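Local coordinates for periplasmic binding protein/LacI transcriptional regulator (Burkholderia multivorans, PDB 4YLE) that probably serves as the periplasmic solute-binding protein of an ABC transporter, capturing a simple sugar for import, at residues 161-172 with 223-234; 252-262 with 270-278. All coordinates share one frame; numbering follows the deposited sequence.

Contact 1 closes along the chain before contact 2 opens, helix 232-244 leading from one to the other, and their centres lie about 13 Å apart. Both reach the four-stranded parallel sheet ordered 196-202, 166-171, 226-229, 252-254: contact 1 joins its two inner strands, and contact 2 flanks one of its edge strands, 252-254. They meet directly where Leu227 N bonds to Tyr252 O, 2.8 Å away, and where Asp232 OD1 probably bonds to Thr274 OG1 at 2.6 Å. Segment 270-278 contains strand 274-276, an edge strand of the seven-stranded sheet. The C-terminal ends of these strands thus bring Asn231, Asp257 and Gln277 together around one bound, unidentified ligand.

Contact 1. Residues 161-172 with 223-234; sequences LKAGDQVGIVEG and NLKALLCGNDNM
Val167 sets CG1 beside its backbone N and anti to the carbonyl carbon (chi1 -49°), facing Ala226 CB, while its CB and CG2 meet Leu228 CD1, the CB at 3.7 Å. Lys225 sets CG beside its backbone N (chi1 -65°), which brings it to 3.7 Å from Asp165 CG; the bend at chi2 (-74°) then carries the chain toward Lys162. Lys162 NZ forms a salt bridge with Asp165 OD1 through the oxygen's syn lone pair, and Lys162 N meets OD2 from above the carboxylate plane. Lys225 therefore contributes mainly its methylene groups; its NZ stands 4.0 Å from Lys162 NZ, a closeness the nearby carboxylate probably eases.

Strands 166-171 and 226-229 run parallel, and five backbone bonds join the segments, from Lys225 N to Gln166 O through Gly230 N to Val170 O. At Gly168, which has no side chain, Leu224 CD1 lies 3.8 Å from the bare backbone N. On the Leu227 face Val170 meets Cys229 SG with CB and CG2, and its CG1 lies 3.9 Å from the selenium of Met234, here selenomethionine; that selenium is also 3.2 Å from Glu171 O. Gly230 suits the turn beyond the strand, since a CB would crowd Gly172 N and the Met234 methyl. Asn231 then caps helix 232-244, its OD1 accepting from Met234 N, while its ND2 binds the unknown ligand.

At the other end, one water links Gln166 N to Asn223 O. Aliphatic groups thus pack on both faces of the sheet, backbone hydrogen bonds join the strands, the lysines, Asp165 and bridging waters gather where the strands begin, and Ala226 N is buried without a partner.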
# COMPACT_ATOMS: atom_id res chain seq x y z
N LEU A 161 5.18 25.28 -0.77
CA LEU A 161 5.97 25.54 -1.95
C LEU A 161 5.42 26.73 -2.68
O LEU A 161 4.53 27.41 -2.19
CB LEU A 161 5.99 24.33 -2.89
CG LEU A 161 6.64 23.07 -2.35
CD1 LEU A 161 6.63 21.91 -3.35
CD2 LEU A 161 8.06 23.34 -1.92
N LYS A 162 5.98 26.98 -3.86
CA LYS A 162 5.47 28.03 -4.71
C LYS A 162 5.51 27.59 -6.16
O LYS A 162 6.20 26.65 -6.53
CB LYS A 162 6.28 29.32 -4.53
CG LYS A 162 7.75 29.18 -4.82
CD LYS A 162 8.52 30.48 -4.49
CE LYS A 162 9.97 30.38 -4.90
NZ LYS A 162 10.63 29.16 -4.34
N ALA A 163 4.72 28.29 -6.96
CA ALA A 163 4.67 28.07 -8.39
C ALA A 163 6.06 28.02 -9.00
O ALA A 163 6.94 28.84 -8.64
CB ALA A 163 3.83 29.16 -9.06
N GLY A 164 6.27 27.08 -9.91
CA GLY A 164 7.55 26.89 -10.57
C GLY A 164 8.56 26.03 -9.82
O GLY A 164 9.59 25.64 -10.37
N ASP A 165 8.29 25.74 -8.55
CA ASP A 165 9.20 24.89 -7.78
C ASP A 165 9.31 23.48 -8.38
O ASP A 165 8.30 22.86 -8.67
CB ASP A 165 8.75 24.75 -6.34
CG ASP A 165 9.09 25.96 -5.49
OD1 ASP A 165 9.76 26.89 -5.98
OD2 ASP A 165 8.70 25.94 -4.31
N GLN A 166 10.54 23.01 -8.53
CA GLN A 166 10.85 21.66 -9.00
C GLN A 166 10.67 20.62 -7.90
O GLN A 166 11.18 20.78 -6.79
CB GLN A 166 12.29 21.59 -9.49
CG GLN A 166 12.56 22.40 -10.77
CD GLN A 166 14.00 22.35 -11.17
OE1 GLN A 166 14.88 22.10 -10.35
NE2 GLN A 166 14.27 22.62 -12.45
N VAL A 167 9.97 19.53 -8.20
CA VAL A 167 9.84 18.42 -7.26
C VAL A 167 10.03 17.08 -7.98
O VAL A 167 9.89 17.02 -9.20
CB VAL A 167 8.47 18.47 -6.54
CG1 VAL A 167 8.23 19.90 -6.02
CG2 VAL A 167 7.36 18.07 -7.49
N GLY A 168 10.37 16.05 -7.22
CA GLY A 168 10.48 14.69 -7.72
C GLY A 168 9.52 13.80 -7.00
O GLY A 168 9.21 14.02 -5.83
N ILE A 169 9.01 12.79 -7.72
CA ILE A 169 8.13 11.77 -7.15
C ILE A 169 8.86 10.44 -7.09
O ILE A 169 9.35 9.92 -8.11
CB ILE A 169 6.83 11.65 -7.96
CG1 ILE A 169 6.11 12.98 -7.93
CG2 ILE A 169 5.94 10.52 -7.40
CD1 ILE A 169 4.83 13.03 -8.78
N VAL A 170 8.95 9.90 -5.89
CA VAL A 170 9.51 8.58 -5.65
C VAL A 170 8.34 7.60 -5.52
O VAL A 170 7.59 7.64 -4.56
CB VAL A 170 10.40 8.55 -4.41
CG1 VAL A 170 11.15 7.20 -4.33
CG2 VAL A 170 11.40 9.68 -4.45
N GLU A 171 8.19 6.75 -6.54
CA GLU A 171 7.02 5.93 -6.74
C GLU A 171 7.18 4.51 -6.19
O GLU A 171 8.29 4.02 -6.05
CB GLU A 171 6.77 5.90 -8.25
CG GLU A 171 5.76 5.01 -8.79
CD GLU A 171 5.59 5.34 -10.24
OE1 GLU A 171 6.31 4.77 -11.10
OE2 GLU A 171 4.79 6.24 -10.48
N GLY A 172 6.07 3.87 -5.84
CA GLY A 172 6.12 2.46 -5.48
C GLY A 172 6.40 1.56 -6.69
O GLY A 172 6.75 2.03 -7.79
N ASN A 223 18.23 22.45 -7.78
CA ASN A 223 17.17 23.33 -7.32
C ASN A 223 15.91 22.60 -6.84
O ASN A 223 14.87 23.22 -6.64
CB ASN A 223 16.81 24.29 -8.45
CG ASN A 223 18.03 24.98 -9.04
OD1 ASN A 223 18.42 24.75 -10.19
ND2 ASN A 223 18.63 25.84 -8.24
N LEU A 224 16.00 21.30 -6.63
CA LEU A 224 14.87 20.52 -6.18
C LEU A 224 14.33 21.04 -4.85
O LEU A 224 15.11 21.33 -3.95
CB LEU A 224 15.25 19.04 -6.03
CG LEU A 224 14.05 18.11 -6.11
CD1 LEU A 224 13.59 18.03 -7.55
CD2 LEU A 224 14.38 16.73 -5.55
N LYS A 225 13.01 21.14 -4.73
CA LYS A 225 12.41 21.68 -3.52
C LYS A 225 11.67 20.66 -2.67
O LYS A 225 11.42 20.91 -1.49
CB LYS A 225 11.44 22.80 -3.89
CG LYS A 225 12.11 23.98 -4.52
CD LYS A 225 12.87 24.78 -3.48
CE LYS A 225 13.26 26.13 -4.05
NZ LYS A 225 13.79 27.03 -2.99
N ALA A 226 11.31 19.51 -3.25
CA ALA A 226 10.59 18.50 -2.50
C ALA A 226 10.68 17.14 -3.16
O ALA A 226 10.87 17.02 -4.37
CB ALA A 226 9.14 18.88 -2.35
N LEU A 227 10.54 16.13 -2.32
CA LEU A 227 10.45 14.75 -2.75
C LEU A 227 9.14 14.18 -2.24
O LEU A 227 8.93 14.15 -1.04
CB LEU A 227 11.61 13.95 -2.20
CG LEU A 227 12.96 14.34 -2.81
CD1 LEU A 227 14.14 14.04 -1.86
CD2 LEU A 227 13.16 13.66 -4.15
N LEU A 228 8.29 13.73 -3.16
CA LEU A 228 6.99 13.20 -2.80
C LEU A 228 7.07 11.68 -2.93
O LEU A 228 7.24 11.17 -4.05
CB LEU A 228 5.89 13.76 -3.71
CG LEU A 228 5.63 15.27 -3.72
CD1 LEU A 228 6.75 16.04 -4.39
CD2 LEU A 228 4.30 15.55 -4.40
N CYS A 229 6.94 10.97 -1.81
CA CYS A 229 7.23 9.55 -1.76
C CYS A 229 5.98 8.74 -1.56
O CYS A 229 5.17 9.06 -0.70
CB CYS A 229 8.22 9.23 -0.64
SG CYS A 229 9.76 10.13 -0.81
N GLY A 230 5.87 7.68 -2.35
CA GLY A 230 4.71 6.82 -2.35
C GLY A 230 4.47 6.02 -1.07
O GLY A 230 3.37 5.53 -0.83
N ASN A 231 5.48 5.87 -0.23
CA ASN A 231 5.25 5.29 1.11
C ASN A 231 6.29 5.83 2.09
O ASN A 231 7.23 6.50 1.68
CB ASN A 231 5.19 3.75 1.05
CG ASN A 231 6.53 3.11 0.92
OD1 ASN A 231 7.51 3.76 0.58
ND2 ASN A 231 6.59 1.80 1.20
N ASP A 232 6.05 5.60 3.37
CA ASP A 232 6.91 6.12 4.40
C ASP A 232 8.31 5.50 4.35
O ASP A 232 9.30 6.17 4.65
CB ASP A 232 6.31 5.89 5.77
CG ASP A 232 5.20 6.92 6.13
OD1 ASP A 232 4.96 7.88 5.37
OD2 ASP A 232 4.56 6.71 7.19
N ASN A 233 8.41 4.23 3.98
CA ASN A 233 9.73 3.60 3.91
C ASN A 233 10.59 4.32 2.86
O ASN A 233 11.78 4.62 3.11
CB ASN A 233 9.62 2.11 3.60
CG ASN A 233 9.38 1.30 4.85
OD1 ASN A 233 9.62 1.78 5.97
ND2 ASN A 233 8.97 0.06 4.67
N MSE A 234 9.99 4.63 1.71
CA MSE A 234 10.76 5.37 0.72
C MSE A 234 11.06 6.77 1.22
O MSE A 234 12.15 7.30 0.92
CB MSE A 234 10.04 5.40 -0.60
CG MSE A 234 10.14 4.07 -1.30
SE MSE A 234 9.38 4.00 -3.06
CE MSE A 234 7.64 4.75 -2.63
O HOH W 1 12.99 24.59 -8.08
O HOH W 2 17.52 21.86 -10.54

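Contact 2. Residues 252-262 with 270-278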
# COMPACT_ATOMS: atom_id res chain seq x y z
N TYR A 252 11.70 19.54 1.15
CA TYR A 252 10.62 18.89 1.85
C TYR A 252 10.50 17.43 1.44
O TYR A 252 10.75 17.08 0.28
CB TYR A 252 9.29 19.59 1.59
CG TYR A 252 9.15 20.93 2.29
CD1 TYR A 252 9.03 20.99 3.66
CD2 TYR A 252 9.10 22.12 1.57
CE1 TYR A 252 8.87 22.19 4.33
CE2 TYR A 252 8.96 23.33 2.23
CZ TYR A 252 8.84 23.36 3.61
OH TYR A 252 8.70 24.56 4.28
N VAL A 253 10.10 16.60 2.40
CA VAL A 253 9.76 15.20 2.13
C VAL A 253 8.35 14.88 2.64
O VAL A 253 8.02 15.21 3.79
CB VAL A 253 10.76 14.23 2.80
CG1 VAL A 253 10.35 12.80 2.59
CG2 VAL A 253 12.15 14.47 2.30
N VAL A 254 7.53 14.27 1.79
CA VAL A 254 6.26 13.71 2.23
C VAL A 254 6.22 12.23 1.92
O VAL A 254 6.87 11.78 0.99
CB VAL A 254 5.05 14.42 1.60
CG1 VAL A 254 5.01 15.90 2.07
CG2 VAL A 254 5.08 14.29 0.07
N GLY A 255 5.42 11.50 2.70
CA GLY A 255 5.27 10.07 2.52
C GLY A 255 3.82 9.67 2.59
O GLY A 255 2.92 10.45 2.26
N TYR A 256 3.62 8.42 2.99
CA TYR A 256 2.30 7.80 3.00
C TYR A 256 2.42 6.53 3.84
O TYR A 256 3.28 5.71 3.54
CB TYR A 256 1.89 7.46 1.57
CG TYR A 256 0.42 7.30 1.27
CD1 TYR A 256 -0.30 8.36 0.78
CD2 TYR A 256 -0.22 6.07 1.40
CE1 TYR A 256 -1.62 8.23 0.44
CE2 TYR A 256 -1.57 5.95 1.04
CZ TYR A 256 -2.24 7.06 0.58
OH TYR A 256 -3.55 6.90 0.24
N ASP A 257 1.54 6.38 4.83
CA ASP A 257 1.33 5.15 5.67
C ASP A 257 1.20 5.50 7.15
O ASP A 257 0.57 4.75 7.91
CB ASP A 257 2.45 4.08 5.57
CG ASP A 257 2.40 3.29 4.26
OD1 ASP A 257 1.38 3.37 3.55
OD2 ASP A 257 3.40 2.61 3.94
N ASN A 258 1.83 6.58 7.58
CA ASN A 258 1.91 6.93 8.99
C ASN A 258 2.48 5.82 9.88
O ASN A 258 1.92 5.48 10.94
CB ASN A 258 0.53 7.35 9.47
CG ASN A 258 0.56 8.10 10.78
OD1 ASN A 258 1.56 8.74 11.14
ND2 ASN A 258 -0.53 7.99 11.52
N ILE A 259 3.62 5.25 9.48
CA ILE A 259 4.29 4.27 10.34
C ILE A 259 4.96 4.94 11.54
O ILE A 259 5.30 6.11 11.49
CB ILE A 259 5.33 3.42 9.58
CG1 ILE A 259 6.49 4.29 9.11
CG2 ILE A 259 4.62 2.67 8.44
CD1 ILE A 259 7.60 3.56 8.37
N ASN A 260 5.12 4.19 12.63
CA ASN A 260 5.73 4.77 13.82
C ASN A 260 7.07 5.40 13.53
O ASN A 260 7.38 6.44 14.11
CB ASN A 260 5.91 3.72 14.91
CG ASN A 260 4.61 3.31 15.50
OD1 ASN A 260 3.81 4.16 15.86
ND2 ASN A 260 4.36 1.99 15.57
N ALA A 261 7.85 4.79 12.65
CA ALA A 261 9.20 5.31 12.40
C ALA A 261 9.13 6.75 11.88
O ALA A 261 10.07 7.51 12.03
CB ALA A 261 9.96 4.41 11.43
N ILE A 262 8.00 7.12 11.28
CA ILE A 262 7.90 8.45 10.67
C ILE A 262 7.52 9.52 11.70
O ILE A 262 7.67 10.72 11.45
CB ILE A 262 6.86 8.45 9.50
CG1 ILE A 262 7.35 9.36 8.37
CG2 ILE A 262 5.47 8.85 9.94
CD1 ILE A 262 8.49 8.75 7.55
N ARG A 270 11.84 16.55 9.78
CA ARG A 270 12.53 15.86 8.68
C ARG A 270 11.53 15.44 7.59
O ARG A 270 11.88 15.40 6.41
CB ARG A 270 13.31 14.64 9.21
CG ARG A 270 14.68 15.05 9.80
CD ARG A 270 15.40 13.86 10.39
NE ARG A 270 14.66 13.33 11.53
CZ ARG A 270 14.80 12.10 12.01
NH1 ARG A 270 15.65 11.26 11.44
NH2 ARG A 270 14.07 11.72 13.04
N VAL A 271 10.30 15.17 8.01
CA VAL A 271 9.17 14.83 7.12
C VAL A 271 8.01 15.80 7.36
O VAL A 271 7.63 16.04 8.51
CB VAL A 271 8.71 13.39 7.35
CG1 VAL A 271 7.46 13.07 6.53
CG2 VAL A 271 9.81 12.45 6.98
N LEU A 272 7.44 16.33 6.29
CA LEU A 272 6.40 17.34 6.39
C LEU A 272 4.97 16.78 6.56
O LEU A 272 4.14 17.36 7.26
CB LEU A 272 6.44 18.23 5.15
CG LEU A 272 5.32 19.27 5.05
CD1 LEU A 272 5.57 20.38 6.07
CD2 LEU A 272 5.20 19.83 3.63
N ALA A 273 4.68 15.68 5.90
CA ALA A 273 3.36 15.08 5.98
C ALA A 273 3.40 13.64 5.54
O ALA A 273 4.28 13.23 4.79
CB ALA A 273 2.38 15.84 5.12
N THR A 274 2.42 12.88 6.01
CA THR A 274 2.18 11.52 5.56
C THR A 274 0.66 11.33 5.56
O THR A 274 -0.07 12.31 5.64
CB THR A 274 2.88 10.50 6.45
OG1 THR A 274 2.74 9.19 5.90
CG2 THR A 274 2.35 10.51 7.88
N ALA A 275 0.19 10.09 5.45
CA ALA A 275 -1.26 9.85 5.45
C ALA A 275 -1.49 8.54 6.13
O ALA A 275 -0.70 7.61 5.99
CB ALA A 275 -1.83 9.83 4.05
N ASP A 276 -2.59 8.46 6.88
CA ASP A 276 -2.96 7.20 7.49
C ASP A 276 -4.04 6.58 6.62
O ASP A 276 -5.08 7.18 6.39
CB ASP A 276 -3.44 7.39 8.92
CG ASP A 276 -3.32 6.13 9.76
OD1 ASP A 276 -3.44 5.03 9.19
OD2 ASP A 276 -3.10 6.22 10.98
N GLN A 277 -3.75 5.39 6.11
CA GLN A 277 -4.72 4.63 5.28
C GLN A 277 -5.19 3.39 6.02
O GLN A 277 -5.81 2.50 5.42
CB GLN A 277 -4.12 4.24 3.92
CG GLN A 277 -2.88 3.36 4.03
CD GLN A 277 -2.52 2.63 2.75
OE1 GLN A 277 -3.40 2.20 2.01
NE2 GLN A 277 -1.23 2.46 2.48
N TYR A 278 -4.92 3.34 7.32
CA TYR A 278 -5.58 2.39 8.21
C TYR A 278 -5.43 0.93 7.79
O TYR A 278 -6.39 0.22 7.40
CB TYR A 278 -7.03 2.81 8.32
CG TYR A 278 -7.13 4.25 8.78
CD1 TYR A 278 -6.66 4.62 10.04
CD2 TYR A 278 -7.69 5.24 7.99
CE1 TYR A 278 -6.74 5.94 10.48
CE2 TYR A 278 -7.79 6.57 8.44
CZ TYR A 278 -7.30 6.90 9.67
OH TYR A 278 -7.40 8.22 10.13
O HOH W 3 10.26 17.54 5.20
O HOH W 4 -1.57 3.64 6.92
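Asp257 and Gln277 lie side by side, and Gln277 NE2 donates to Asp257 OD1 over 3.0 Å, nearly along the C-O axis and within the plane of its own amide; a water bridges Asp257 O and Gln277 N. The same amide nitrogen sits at the edge of the Tyr256 ring, whose plane stands 75° from the amide, while Ala275 CB lies over a ring face, 4.2 Å from the centroid; a small methyl suits that close approach.

Next to this, Asn258 ND2 reaches Asp276 OD2 at 3.2 Å, from above the carboxylate plane, and Asp276 OD1 accepts from Tyr278 N in an Asx turn. Thr274, with OG1 anti to the backbone N (chi1 -174°), turns its hydroxyl to the loop, where it accepts from Asn258 N and is bound in turn by Asp232.

Farther out, Gly255 N bonds to Ala273 O and Leu272 N to Val253 O, while Ile262 CD1 packs on Val271 CG2, 4.0 Å away.

Asp257 OD2 and Gln277 NE2 both hydrogen-bond the unidentified ligand, an arrangement consistent with the interdomain sugar site of periplasmic binding proteins, where polar side chains from strand ends and the hinge segments between the domains grip the solute.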